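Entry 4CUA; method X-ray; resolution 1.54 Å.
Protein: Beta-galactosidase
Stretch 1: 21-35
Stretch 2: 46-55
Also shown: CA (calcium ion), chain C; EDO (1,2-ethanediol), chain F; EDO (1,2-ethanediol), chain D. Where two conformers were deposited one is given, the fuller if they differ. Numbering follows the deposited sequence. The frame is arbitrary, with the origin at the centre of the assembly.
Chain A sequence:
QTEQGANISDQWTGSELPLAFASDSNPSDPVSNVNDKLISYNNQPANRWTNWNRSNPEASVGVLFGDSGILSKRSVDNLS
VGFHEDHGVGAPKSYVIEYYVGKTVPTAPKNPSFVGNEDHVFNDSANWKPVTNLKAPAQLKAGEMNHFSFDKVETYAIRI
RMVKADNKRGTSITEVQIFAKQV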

# COMPACT_ATOMS: atom_id res chain seq x y z
N PHE A 21 1.15 5.89 0.32
CA PHE A 21 1.38 6.36 1.69
C PHE A 21 1.59 5.10 2.56
O PHE A 21 1.18 4.00 2.23
CB PHE A 21 0.21 7.21 2.19
CG PHE A 21 -1.12 6.47 2.24
CD1 PHE A 21 -1.51 5.75 3.35
CD2 PHE A 21 -2.03 6.54 1.16
CE1 PHE A 21 -2.72 5.12 3.41
CE2 PHE A 21 -3.22 5.89 1.22
CZ PHE A 21 -3.56 5.15 2.33
N ALA A 22 2.27 5.31 3.71
CA ALA A 22 2.50 4.26 4.67
C ALA A 22 2.41 4.80 6.05
O ALA A 22 2.68 5.98 6.28
CB ALA A 22 3.84 3.63 4.48
N SER A 23 2.01 3.95 6.99
CA SER A 23 2.00 4.40 8.40
C SER A 23 3.43 4.72 8.89
O SER A 23 3.64 5.65 9.67
CB SER A 23 1.39 3.30 9.24
OG SER A 23 2.02 2.07 9.08
N ASP A 24 4.40 3.96 8.44
CA ASP A 24 5.80 4.08 8.79
C ASP A 24 6.61 3.35 7.74
O ASP A 24 6.13 2.43 7.03
CB ASP A 24 6.08 3.49 10.18
CG ASP A 24 7.40 3.84 10.70
OD1 ASP A 24 7.86 4.97 10.52
OD2 ASP A 24 8.03 2.92 11.37
N SER A 25 7.89 3.73 7.61
CA SER A 25 8.80 3.13 6.70
C SER A 25 10.25 3.10 7.17
O SER A 25 10.67 4.00 7.91
CB SER A 25 8.82 3.89 5.35
OG SER A 25 7.50 4.12 4.85
N ASN A 26 11.05 2.13 6.72
CA ASN A 26 12.45 2.26 6.79
C ASN A 26 12.84 3.44 5.88
O ASN A 26 12.51 3.44 4.71
CB ASN A 26 13.10 0.97 6.34
CG ASN A 26 14.59 1.02 6.31
OD1 ASN A 26 15.18 1.69 7.16
ND2 ASN A 26 15.20 0.40 5.35
N PRO A 27 13.52 4.48 6.39
CA PRO A 27 13.63 5.70 5.59
C PRO A 27 14.28 5.56 4.24
O PRO A 27 13.91 6.32 3.34
CB PRO A 27 14.41 6.63 6.51
CG PRO A 27 13.93 6.21 7.85
CD PRO A 27 13.88 4.72 7.79
N SER A 28 15.18 4.64 4.04
CA SER A 28 15.84 4.46 2.75
C SER A 28 14.96 3.63 1.78
O SER A 28 15.37 3.43 0.60
CB SER A 28 17.20 3.74 2.89
OG SER A 28 16.98 2.50 3.50
N ASP A 29 13.80 3.18 2.27
CA ASP A 29 12.82 2.41 1.50
C ASP A 29 11.47 3.15 1.50
O ASP A 29 10.47 2.63 2.03
CB ASP A 29 12.61 1.03 2.10
CG ASP A 29 13.81 0.14 2.02
OD1 ASP A 29 14.50 0.11 0.98
OD2 ASP A 29 14.00 -0.66 3.00
N PRO A 30 11.45 4.35 0.94
CA PRO A 30 10.22 5.16 1.03
C PRO A 30 9.07 4.50 0.31
O PRO A 30 9.27 3.76 -0.67
CB PRO A 30 10.59 6.45 0.34
CG PRO A 30 11.72 6.06 -0.56
CD PRO A 30 12.49 5.05 0.21
N VAL A 31 7.84 4.76 0.73
CA VAL A 31 6.66 4.12 0.15
C VAL A 31 6.39 4.54 -1.27
O VAL A 31 5.71 3.84 -1.96
CB VAL A 31 5.43 4.35 1.09
CG1 VAL A 31 4.91 5.75 0.95
CG2 VAL A 31 4.35 3.29 0.80
N SER A 32 6.91 5.67 -1.69
CA SER A 32 6.82 6.09 -3.10
C SER A 32 7.41 5.02 -4.02
O SER A 32 7.04 4.90 -5.19
CB SER A 32 7.56 7.43 -3.30
OG SER A 32 8.88 7.36 -2.80
N ASN A 33 8.29 4.15 -3.51
CA ASN A 33 8.73 3.00 -4.28
C ASN A 33 7.70 2.03 -4.70
O ASN A 33 7.96 1.21 -5.56
CB ASN A 33 9.81 2.24 -3.53
CG ASN A 33 11.14 2.99 -3.47
OD1 ASN A 33 11.44 3.85 -4.31
ND2 ASN A 33 11.97 2.61 -2.53
N VAL A 34 6.51 2.03 -4.08
CA VAL A 34 5.56 0.98 -4.41
C VAL A 34 4.66 1.29 -5.64
O VAL A 34 3.88 0.44 -6.02
CB VAL A 34 4.66 0.51 -3.25
CG1 VAL A 34 5.50 0.19 -2.01
CG2 VAL A 34 3.55 1.54 -2.91
N ASN A 35 4.73 2.52 -6.15
CA ASN A 35 3.91 2.82 -7.32
C ASN A 35 4.71 3.60 -8.31
O ASN A 35 4.17 4.46 -9.07
CB ASN A 35 2.62 3.58 -6.94
CG ASN A 35 2.86 4.95 -6.40
OD1 ASN A 35 3.90 5.30 -5.90
ND2 ASN A 35 1.77 5.79 -6.49
N ALA A 46 17.77 -2.27 -5.75
CA ALA A 46 16.85 -2.30 -4.64
C ALA A 46 15.76 -1.31 -4.92
O ALA A 46 16.02 -0.11 -5.16
CB ALA A 46 17.53 -1.99 -3.34
N ASN A 47 14.53 -1.79 -4.89
CA ASN A 47 13.36 -0.92 -5.11
C ASN A 47 12.17 -1.48 -4.32
O ASN A 47 11.60 -2.50 -4.68
CB ASN A 47 12.98 -0.87 -6.60
CG ASN A 47 11.81 0.07 -6.83
OD1 ASN A 47 10.65 -0.37 -6.82
ND2 ASN A 47 12.10 1.32 -6.99
N ARG A 48 11.91 -0.90 -3.18
CA ARG A 48 10.91 -1.44 -2.28
C ARG A 48 10.55 -0.47 -1.19
O ARG A 48 11.39 0.36 -0.81
CB ARG A 48 11.39 -2.76 -1.71
CG ARG A 48 12.78 -2.70 -1.08
CD ARG A 48 13.16 -4.04 -0.52
NE ARG A 48 14.51 -4.08 0.03
CZ ARG A 48 15.61 -4.39 -0.66
NH1 ARG A 48 15.59 -4.61 -1.95
NH2 ARG A 48 16.79 -4.39 -0.02
N TRP A 49 9.31 -0.57 -0.68
CA TRP A 49 8.99 -0.09 0.63
C TRP A 49 9.27 -1.22 1.60
O TRP A 49 9.01 -2.39 1.31
CB TRP A 49 7.52 0.26 0.74
CG TRP A 49 7.09 0.45 2.18
CD1 TRP A 49 7.15 1.59 2.87
CD2 TRP A 49 6.55 -0.56 3.06
NE1 TRP A 49 6.68 1.39 4.14
CE2 TRP A 49 6.34 0.08 4.30
CE3 TRP A 49 6.28 -1.90 2.93
CZ2 TRP A 49 5.80 -0.60 5.39
CZ3 TRP A 49 5.73 -2.57 4.02
CH2 TRP A 49 5.51 -1.91 5.23
N THR A 50 9.84 -0.88 2.76
CA THR A 50 9.86 -1.84 3.88
C THR A 50 9.68 -1.04 5.13
O THR A 50 9.85 0.17 5.14
CB THR A 50 11.18 -2.62 3.99
OG1 THR A 50 12.15 -1.82 4.66
CG2 THR A 50 11.76 -3.10 2.68
N ASN A 51 9.38 -1.78 6.21
CA ASN A 51 9.46 -1.22 7.58
C ASN A 51 10.57 -1.99 8.32
O ASN A 51 10.44 -2.20 9.54
CB ASN A 51 8.15 -1.21 8.29
CG ASN A 51 7.55 -2.57 8.50
OD1 ASN A 51 7.98 -3.54 7.87
ND2 ASN A 51 6.50 -2.64 9.34
N TRP A 52 11.62 -2.34 7.62
CA TRP A 52 12.76 -3.07 8.20
C TRP A 52 13.32 -2.28 9.38
O TRP A 52 13.62 -1.14 9.28
CB TRP A 52 13.81 -3.31 7.13
CG TRP A 52 15.04 -3.98 7.64
CD1 TRP A 52 15.21 -5.34 7.83
CD2 TRP A 52 16.28 -3.36 7.98
NE1 TRP A 52 16.48 -5.56 8.32
CE2 TRP A 52 17.16 -4.39 8.38
CE3 TRP A 52 16.72 -2.06 8.01
CZ2 TRP A 52 18.47 -4.12 8.85
CZ3 TRP A 52 18.04 -1.79 8.46
CH2 TRP A 52 18.88 -2.83 8.87
N ASN A 53 13.48 -2.99 10.49
CA ASN A 53 14.07 -2.48 11.72
C ASN A 53 13.32 -1.29 12.30
O ASN A 53 13.92 -0.48 13.01
CB ASN A 53 15.53 -2.19 11.51
CG ASN A 53 16.29 -2.07 12.83
OD1 ASN A 53 15.98 -2.80 13.76
ND2 ASN A 53 17.23 -1.13 12.90
N ARG A 54 12.03 -1.15 12.06
CA ARG A 54 11.24 -0.08 12.61
C ARG A 54 10.57 -0.60 13.88
O ARG A 54 10.48 -1.82 14.11
CB ARG A 54 10.24 0.52 11.58
CG ARG A 54 10.89 1.14 10.37
CD ARG A 54 11.72 2.37 10.70
NE ARG A 54 10.87 3.49 11.05
CZ ARG A 54 11.34 4.74 11.24
NH1 ARG A 54 12.66 4.99 11.23
NH2 ARG A 54 10.49 5.71 11.40
N SER A 55 10.08 0.29 14.70
CA SER A 55 9.64 -0.10 16.02
C SER A 55 8.31 -0.84 16.06
O SER A 55 8.08 -1.67 16.95
CB SER A 55 9.58 1.14 16.90
OG SER A 55 8.67 2.11 16.38
CA CA C . 8.42 -0.18 -7.29
C1 EDO F . 15.52 2.38 -2.73
O1 EDO F . 14.76 3.35 -2.05
C2 EDO F . 15.59 1.10 -1.91
O2 EDO F . 14.30 0.44 -1.85
C1 EDO D . 15.73 -4.94 3.54
O1 EDO D . 16.88 -5.30 2.78
C2 EDO D . 15.59 -3.45 3.74
O2 EDO D . 15.37 -2.84 2.43
O HOH W 1 14.97 1.21 9.88

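The centre of this contact is Trp-49, a buried residue that gives up more area to the other stretch than any other. With chi1 at t, Trp-49 leaves its CA sideways, but the end of the side chain comes nearer the other stretch; its CB lies 3.4 Å from Val-34 CG1, and the ring's CD1 lies 3.7 Å from Val-31 CB and 4.2 Å from Ala-22 CB. The CA-to-CB bond of Ala-22 points toward the other stretch, and its methyl lies against the pyrrole side of the ring, 3.6 Å from Ala-22 CB to Trp-49 NE1. Burying an indole also buries its N-H, and the loop supplies acceptors at the ring edge: Trp-49 NE1 donates to Asp-24 O at 3.1 Å and, weakly, to Ser-25 OG at 2.9 Å.

Around this centre, backbone and short polar side chains set the register. Asn-26 N donates to Thr-50 O (2.8 Å), and Trp-49 CA makes a CA-H...O contact with Asp-29 O at 3.4 Å. Asp-29 points toward the other stretch, where Thr-50 OG1 donates to its OD2 at 2.7 Å; that oxygen also accepts from Asn-26 ND2 at 2.8 Å, so one carboxylate ties the turn from Asn-26 to Asp-29 to the neighbouring strand. Asn-33 serves twice: its ND2 donates to Arg-48 O (2.9 Å), while its backbone O joins Asn-47 OD1 on the calcium ion, each oxygen 2.3 Å from CA. The shared cation lets these two oxygens sit close together.

Toward the outside, charge takes over. Arg-54, with chi1 to chi3 all m, curls back so that NH2 meets Asp-24 OD1 and NE meets Asp-24 OD2, both at 2.9 Å, a two-pronged salt bridge. Farther along the edge, a water donates to both Asn-26 OD1 and Trp-52 O, bridging the stretches. The rule is economical: apolar filling around one large ring, with acceptors for the one N-H it buries.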